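Local atomic coordinates of putative secreted glycosylhydrolase (Parabacteroides distasonis ATCC 8503, PDB entry 3IMM), a protein that is probably a secreted glycoside hydrolase of the 3-keto-disaccharide hydrolase family, with a concanavalin-like beta-sandwich fold and a bound sodium ion. Residues A[84-88]-A[113-119]. Numbering follows the deposited sequence.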
ATOM      1  N   ILE A  84       0.685   3.750  -3.884  1.00 30.25           N
ATOM      2  CA  ILE A  84       0.727   3.354  -5.289  1.00 30.74           C
ATOM      3  C   ILE A  84       0.200   4.522  -6.064  1.00 31.91           C
ATOM      4  O   ILE A  84      -0.882   5.018  -5.775  1.00 33.29           O
ATOM      5  CB  ILE A  84      -0.143   2.112  -5.611  1.00 32.20           C
ATOM      6  CG1 ILE A  84       0.415   0.879  -4.961  1.00 34.47           C
ATOM      7  CG2 ILE A  84      -0.171   1.871  -7.118  1.00 29.70           C
ATOM      8  CD1 ILE A  84      -0.473  -0.325  -5.100  1.00 31.81           C
ATOM      9  N   ALA A  85       0.972   4.995  -7.032  1.00 31.12           N
ATOM     10  CA  ALA A  85       0.607   6.196  -7.737  1.00 30.84           C
ATOM     11  C   ALA A  85       1.200   6.207  -9.124  1.00 29.01           C
ATOM     12  O   ALA A  85       2.279   5.677  -9.365  1.00 28.30           O
ATOM     13  CB  ALA A  85       1.056   7.471  -6.946  1.00 31.13           C
ATOM     14  N   ASP A  86       0.475   6.846 -10.024  1.00 30.66           N
ATOM     15  CA  ASP A  86       1.000   7.201 -11.343  1.00 31.26           C
ATOM     16  C   ASP A  86       1.926   8.402 -11.271  1.00 31.34           C
ATOM     17  O   ASP A  86       1.502   9.527 -11.441  1.00 29.80           O
ATOM     18  CB  ASP A  86      -0.148   7.523 -12.319  1.00 32.10           C
ATOM     19  CG  ASP A  86       0.358   7.991 -13.668  1.00 29.91           C
ATOM     20  OD1 ASP A  86       1.508   7.624 -14.021  1.00 30.11           O
ATOM     21  OD2 ASP A  86      -0.379   8.714 -14.372  1.00 31.11           O
ATOM     22  N   ASP A  87       3.210   8.153 -11.055  1.00 29.86           N
ATOM     23  CA  ASP A  87       4.198   9.223 -10.977  1.00 30.40           C
ATOM     24  C   ASP A  87       4.338  10.039 -12.287  1.00 28.31           C
ATOM     25  O   ASP A  87       5.004  11.062 -12.309  1.00 28.77           O
ATOM     26  CB  ASP A  87       5.578   8.626 -10.617  1.00 28.17           C
ATOM     27  CG  ASP A  87       5.666   8.154  -9.196  1.00 30.13           C
ATOM     28  OD1 ASP A  87       4.681   8.259  -8.473  1.00 30.98           O
ATOM     29  OD2 ASP A  87       6.728   7.658  -8.774  1.00 31.01           O
ATOM     30  N   HIS A  88       3.791   9.552 -13.385  1.00 29.49           N
ATOM     31  CA  HIS A  88       3.964  10.238 -14.662  1.00 30.33           C
ATOM     32  C   HIS A  88       2.895  11.281 -14.892  1.00 32.93           C
ATOM     33  O   HIS A  88       2.939  11.967 -15.871  1.00 31.91           O
ATOM     34  CB  HIS A  88       3.953   9.239 -15.804  1.00 32.38           C
ATOM     35  CG  HIS A  88       4.914   8.116 -15.612  1.00 30.59           C
ATOM     36  ND1 HIS A  88       6.231   8.191 -16.001  1.00 32.37           N
ATOM     37  CD2 HIS A  88       4.758   6.903 -15.033  1.00 28.56           C
ATOM     38  CE1 HIS A  88       6.843   7.063 -15.684  1.00 28.58           C
ATOM     39  NE2 HIS A  88       5.972   6.268 -15.092  1.00 30.03           N
ATOM     40  N   ASP A 113      11.796   8.425  -8.257  1.00 41.15           N
ATOM     41  CA  ASP A 113      10.422   8.295  -8.755  1.00 42.17           C
ATOM     42  C   ASP A 113      10.497   7.908 -10.226  1.00 39.03           C
ATOM     43  O   ASP A 113      11.589   7.795 -10.813  1.00 36.47           O
ATOM     44  CB  ASP A 113       9.530   9.545  -8.505  1.00 43.65           C
ATOM     45  CG  ASP A 113       9.861  10.729  -9.444  1.00 46.61           C
ATOM     46  OD1 ASP A 113      11.056  10.856  -9.871  1.00 51.24           O
ATOM     47  OD2 ASP A 113       8.926  11.528  -9.738  1.00 47.60           O
ATOM     48  N   LYS A 114       9.304   7.695 -10.771  1.00 37.95           N
ATOM     49  CA  LYS A 114       9.111   7.170 -12.097  1.00 34.63           C
ATOM     50  C   LYS A 114       9.882   5.850 -12.272  1.00 31.69           C
ATOM     51  O   LYS A 114      10.309   5.496 -13.364  1.00 31.70           O
ATOM     52  CB  LYS A 114       9.479   8.228 -13.124  1.00 35.11           C
ATOM     53  CG  LYS A 114       8.657   9.495 -13.020  1.00 32.97           C
ATOM     54  CD  LYS A 114       9.003  10.434 -14.196  1.00 35.48           C
ATOM     55  CE  LYS A 114       8.230  11.732 -14.103  1.00 39.99           C
ATOM     56  NZ  LYS A 114       8.136  12.376 -15.443  1.00 44.37           N
ATOM     57  N   VAL A 115       9.997   5.101 -11.183  1.00 30.41           N
ATOM     58  CA  VAL A 115      10.254   3.652 -11.275  1.00 29.98           C
ATOM     59  C   VAL A 115       8.966   2.908 -11.715  1.00 29.33           C
ATOM     60  O   VAL A 115       9.018   1.871 -12.363  1.00 27.76           O
ATOM     61  CB  VAL A 115      10.804   3.130  -9.960  1.00 28.89           C
ATOM     62  CG1 VAL A 115      11.018   1.605 -10.002  1.00 26.42           C
ATOM     63  CG2 VAL A 115      12.126   3.912  -9.627  1.00 26.70           C
ATOM     64  N   VAL A 116       7.811   3.439 -11.348  1.00 29.02           N
ATOM     65  CA  VAL A 116       6.548   2.893 -11.782  1.00 26.55           C
ATOM     66  C   VAL A 116       6.490   3.085 -13.285  1.00 28.34           C
ATOM     67  O   VAL A 116       6.997   4.058 -13.828  1.00 26.23           O
ATOM     68  CB  VAL A 116       5.336   3.581 -11.081  1.00 28.08           C
ATOM     69  CG1 VAL A 116       5.230   5.046 -11.472  1.00 25.15           C
ATOM     70  CG2 VAL A 116       4.019   2.849 -11.400  1.00 21.38           C
ATOM     71  N   LYS A 117       5.900   2.111 -13.970  1.00 30.14           N
ATOM     72  CA  LYS A 117       5.754   2.191 -15.417  1.00 29.59           C
ATOM     73  C   LYS A 117       4.594   3.105 -15.741  1.00 28.84           C
ATOM     74  O   LYS A 117       3.885   3.580 -14.846  1.00 29.72           O
ATOM     75  CB  LYS A 117       5.594   0.790 -15.991  1.00 31.13           C
ATOM     76  CG  LYS A 117       6.883   0.021 -15.860  1.00 33.16           C
ATOM     77  CD  LYS A 117       6.696  -1.404 -16.173  1.00 36.90           C
ATOM     78  CE  LYS A 117       8.022  -2.163 -16.120  1.00 38.54           C
ATOM     79  NZ  LYS A 117       7.738  -3.644 -16.262  1.00 47.86           N
ATOM     80  N   LYS A 118       4.418   3.379 -17.022  1.00 30.42           N
ATOM     81  CA  LYS A 118       3.353   4.278 -17.484  1.00 30.93           C
ATOM     82  C   LYS A 118       2.002   3.586 -17.410  1.00 30.07           C
ATOM     83  O   LYS A 118       1.963   2.372 -17.381  1.00 33.22           O
ATOM     84  CB  LYS A 118       3.655   4.744 -18.914  1.00 32.33           C
ATOM     85  CG  LYS A 118       4.812   5.742 -18.945  1.00 35.28           C
ATOM     86  CD  LYS A 118       4.902   6.438 -20.274  1.00 43.01           C
ATOM     87  CE  LYS A 118       6.083   7.404 -20.302  1.00 45.06           C
ATOM     88  NZ  LYS A 118       6.570   7.582 -21.715  1.00 47.49           N
ATOM     89  N   PRO A 119       0.896   4.362 -17.363  1.00 28.28           N
ATOM     90  CA  PRO A 119      -0.423   3.803 -17.299  1.00 30.39           C
ATOM     91  C   PRO A 119      -0.556   2.662 -18.264  1.00 29.61           C
ATOM     92  O   PRO A 119      -0.045   2.753 -19.365  1.00 28.44           O
ATOM     93  CB  PRO A 119      -1.302   4.971 -17.708  1.00 28.73           C
ATOM     94  CG  PRO A 119      -0.609   6.116 -17.090  1.00 28.91           C
ATOM     95  CD  PRO A 119       0.831   5.841 -17.379  1.00 29.82           C
TER
HETATM   96  O   HOH W   1       1.767   4.942 -13.657  1.00 17.36           O
HETATM   97  O   HOH W   2       7.893   5.367  -8.952  1.00 23.63           O
HETATM   98  O   HOH W   3       6.473  12.338 -10.577  1.00 34.42           O
HETATM   99  O   HOH W   4       7.149  10.371 -17.072  1.00 39.49           O
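His88 lays one face of its imidazole ring against Lys118, whose CG stands 3.9 Å from the ring centroid, almost on the ring normal, in a CH-pi contact. At the ring edge, His88 NE2 donates a 2.7 Å bond to Val116 O, nearly in the imidazole plane but from above the carbonyl plane, while His88 ND1 shares water 4 with Lys114 NZ. With an alanine in place of His88, Val116 O would probably lose this side-chain donor and Lys118 CG the ring face it covers. The neighbouring Asp87, its CG anti to the carbonyl carbon (chi1 -72°), turns its carboxylate toward residues 113-119: OD2 accepts from Lys114 N at 3.3 Å through its anti lone pair and from water 2, which itself accepts from Val116 N, while OD1 accepts from Cys101 N. Val116 CG1 packs 3.7 Å from Asp87 CB. Asp86 OD1 accepts from His88 N, closing an Asx turn, and through water 1 reaches Lys117 O; its OD2 accepts from Gly60 N. The contact thus illustrates how the start of the long connection from edge strand 80-85 to strand 122-130 is tied to its later part: side chains of the turn, directly or through bridging waters, supply partners to backbone groups of 113-119.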